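Nuclear fusion protein BIK1 (Saccharomyces cerevisiae, PDB 6FC6) binds microtubules and is required for nuclear fusion, chromosome disjunction and nuclear segregation during mitosis, the present chain being its CAP-Gly domain. Local coordinates at residues 21-26 with 38-42. Residues are numbered along the deposited sequence.
Sequences RGQLKY and AGVDL
In the CAP-Gly domain, a member of the SH3 clan, strand 21-26 runs antiparallel to strand 38-41, which ends just before L42; the axes of these short segments approach to 4.5 Å and their directions differ by 129°, well short of 180°. At the start R21 is extended, and the end of its side chain leads away from the partner strand to a cation-pi contact with F13. G22 follows with its CA 3.4 Å from D41 O, a CA-H...O contact; an ideal CB on G22 would lie only 3.2 Å from L42 CD2, a tight distance, so glycine suits the close approach. Q23 and D41 form a hydrogen-bonded pair: Q23 N to D41 O and D41 N to Q23 O are both 2.9 Å. L24 (chi1 t, chi2 p) pairs with V40 without hydrogen bonds, CA to CA 4.5 Å, and its CD1 lies 3.8 Å from A38 CB and 4.3 Å from V40 CG1. At K25, phi/psi of -119/-16 breaks the extended course. K25 N donates to G39 O at 2.7 Å and Y26 N, weakly, to the same G39 O at 3.1 Å, so two residues face one: a classic beta bulge, shifting the register by one. K25 CD packs 3.7 Å from D41 CB, while K25 NZ hydrogen-bonds to Q60 O. Y26 closes the pairing as G39 N donates to Y26 O at 2.8 Å. The beta hairpin of strands 20-28 and 37-41 occupies the centre of the four-stranded sheet, flanked by strands 13-16 and 67-71 respectively; L24 touches I79 and A38 touches V75 of helix 72-81, whereas the Y26 ring meets Y58 edge-to-face.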
ATOM      1  N   ARG A  21      -8.012   8.459  -2.868  1.00 33.38           N
ATOM      2  CA  ARG A  21      -7.356   7.790  -3.968  1.00 34.96           C
ATOM      3  C   ARG A  21      -5.897   7.481  -3.571  1.00 32.65           C
ATOM      4  O   ARG A  21      -5.207   8.336  -3.056  1.00 30.81           O
ATOM      5  CB  ARG A  21      -7.410   8.675  -5.163  1.00 37.62           C
ATOM      6  CG  ARG A  21      -6.958   8.068  -6.471  1.00 48.61           C
ATOM      7  CD  ARG A  21      -7.225   9.103  -7.572  1.00 56.70           C
ATOM      8  NE  ARG A  21      -7.274   8.539  -8.916  1.00 62.26           N
ATOM      9  CZ  ARG A  21      -6.440   8.831  -9.917  1.00 68.69           C
ATOM     10  NH1 ARG A  21      -5.438   9.700  -9.764  1.00 68.51           N
ATOM     11  NH2 ARG A  21      -6.610   8.230 -11.105  1.00 73.53           N
ATOM     12  N   GLY A  22      -5.457   6.242  -3.783  1.00 28.49           N
ATOM     13  CA  GLY A  22      -4.060   5.895  -3.567  1.00 30.07           C
ATOM     14  C   GLY A  22      -3.486   5.037  -4.688  1.00 25.82           C
ATOM     15  O   GLY A  22      -4.211   4.242  -5.276  1.00 27.59           O
ATOM     16  N   GLN A  23      -2.205   5.220  -4.983  1.00 23.28           N
ATOM     17  CA  GLN A  23      -1.540   4.389  -5.962  1.00 22.09           C
ATOM     18  C   GLN A  23      -0.910   3.160  -5.250  1.00 22.33           C
ATOM     19  O   GLN A  23      -0.155   3.301  -4.302  1.00 19.35           O
ATOM     20  CB  GLN A  23      -0.476   5.168  -6.708  1.00 23.63           C
ATOM     21  CG  GLN A  23       0.027   4.416  -7.931  1.00 24.99           C
ATOM     22  CD  GLN A  23       1.114   5.132  -8.675  1.00 31.34           C
ATOM     23  OE1 GLN A  23       1.796   5.927  -8.116  1.00 32.51           O
ATOM     24  NE2 GLN A  23       1.246   4.851  -9.954  1.00 29.90           N
ATOM     25  N   LEU A  24      -1.214   1.971  -5.745  1.00 21.78           N
ATOM     26  CA  LEU A  24      -0.654   0.744  -5.188  1.00 21.61           C
ATOM     27  C   LEU A  24       0.840   0.641  -5.597  1.00 20.78           C
ATOM     28  O   LEU A  24       1.171   0.627  -6.770  1.00 23.31           O
ATOM     29  CB  LEU A  24      -1.435  -0.447  -5.676  1.00 21.61           C
ATOM     30  CG  LEU A  24      -0.873  -1.809  -5.171  1.00 20.18           C
ATOM     31  CD1 LEU A  24      -1.118  -1.904  -3.676  1.00 19.69           C
ATOM     32  CD2 LEU A  24      -1.544  -2.993  -5.894  1.00 22.17           C
ATOM     33  N   LYS A  25       1.711   0.563  -4.621  1.00 19.12           N
ATOM     34  CA  LYS A  25       3.147   0.497  -4.904  1.00 22.29           C
ATOM     35  C   LYS A  25       3.890  -0.768  -4.431  1.00 21.12           C
ATOM     36  O   LYS A  25       5.040  -0.965  -4.809  1.00 20.57           O
ATOM     37  CB  LYS A  25       3.835   1.761  -4.400  1.00 23.28           C
ATOM     38  CG  LYS A  25       3.131   2.965  -5.003  1.00 29.93           C
ATOM     39  CD  LYS A  25       3.972   4.178  -5.123  1.00 36.64           C
ATOM     40  CE  LYS A  25       4.575   4.245  -6.483  1.00 39.40           C
ATOM     41  NZ  LYS A  25       5.538   5.343  -6.442  1.00 43.90           N
ATOM     42  N   TYR A  26       3.274  -1.534  -3.550  1.00 19.76           N
ATOM     43  CA  TYR A  26       3.938  -2.690  -2.962  1.00 20.24           C
ATOM     44  C   TYR A  26       2.892  -3.636  -2.487  1.00 22.35           C
ATOM     45  O   TYR A  26       1.836  -3.177  -1.957  1.00 18.75           O
ATOM     46  CB  TYR A  26       4.798  -2.276  -1.748  1.00 20.35           C
ATOM     47  CG  TYR A  26       5.383  -3.442  -1.012  1.00 20.14           C
ATOM     48  CD1 TYR A  26       6.488  -4.172  -1.527  1.00 19.54           C
ATOM     49  CD2 TYR A  26       4.867  -3.833   0.163  1.00 20.55           C
ATOM     50  CE1 TYR A  26       6.989  -5.243  -0.836  1.00 20.53           C
ATOM     51  CE2 TYR A  26       5.396  -4.917   0.854  1.00 18.74           C
ATOM     52  CZ  TYR A  26       6.457  -5.604   0.335  1.00 20.46           C
ATOM     53  OH  TYR A  26       6.957  -6.680   1.101  1.00 24.57           O
ATOM     54  N   ALA A  38      -0.651  -4.009   1.620  1.00 20.06           N
ATOM     55  CA  ALA A  38      -0.536  -3.193   0.424  1.00 20.50           C
ATOM     56  C   ALA A  38       0.174  -1.928   0.864  1.00 21.15           C
ATOM     57  O   ALA A  38      -0.242  -1.308   1.836  1.00 23.60           O
ATOM     58  CB  ALA A  38      -1.905  -2.863  -0.085  1.00 21.05           C
ATOM     59  N   GLY A  39       1.209  -1.531   0.160  1.00 19.83           N
ATOM     60  CA  GLY A  39       1.834  -0.254   0.348  1.00 19.28           C
ATOM     61  C   GLY A  39       1.271   0.663  -0.722  1.00 19.41           C
ATOM     62  O   GLY A  39       1.356   0.359  -1.929  1.00 20.02           O
ATOM     63  N   VAL A  40       0.693   1.776  -0.276  1.00 20.05           N
ATOM     64  CA  VAL A  40       0.103   2.737  -1.180  1.00 19.18           C
ATOM     65  C   VAL A  40       0.664   4.126  -0.993  1.00 18.46           C
ATOM     66  O   VAL A  40       1.056   4.500   0.085  1.00 19.28           O
ATOM     67  CB  VAL A  40      -1.440   2.800  -1.057  1.00 22.73           C
ATOM     68  CG1 VAL A  40      -2.095   1.452  -1.144  1.00 22.79           C
ATOM     69  CG2 VAL A  40      -1.872   3.424   0.239  1.00 25.98           C
ATOM     70  N   ASP A  41       0.661   4.912  -2.049  1.00 18.30           N
ATOM     71  CA  ASP A  41       1.069   6.267  -1.952  1.00 18.41           C
ATOM     72  C   ASP A  41      -0.247   7.106  -2.071  1.00 21.52           C
ATOM     73  O   ASP A  41      -0.912   7.079  -3.116  1.00 21.12           O
ATOM     74  CB  ASP A  41       1.990   6.604  -3.088  1.00 19.99           C
ATOM     75  CG  ASP A  41       2.557   8.049  -2.976  1.00 20.94           C
ATOM     76  OD1 ASP A  41       2.016   8.837  -2.207  1.00 22.32           O
ATOM     77  OD2 ASP A  41       3.565   8.385  -3.672  1.00 24.12           O
ATOM     78  N   LEU A  42      -0.587   7.838  -1.030  1.00 20.97           N
ATOM     79  CA  LEU A  42      -1.857   8.637  -1.045  1.00 23.76           C
ATOM     80  C   LEU A  42      -1.701  10.029  -1.695  1.00 23.90           C
ATOM     81  O   LEU A  42      -2.649  10.774  -1.744  1.00 27.60           O
ATOM     82  CB  LEU A  42      -2.377   8.777   0.353  1.00 23.15           C
ATOM     83  CG  LEU A  42      -2.644   7.466   1.051  1.00 25.96           C
ATOM     84  CD1 LEU A  42      -2.814   7.609   2.526  1.00 30.19           C
ATOM     85  CD2 LEU A  42      -3.873   6.790   0.471  1.00 29.37           C
TER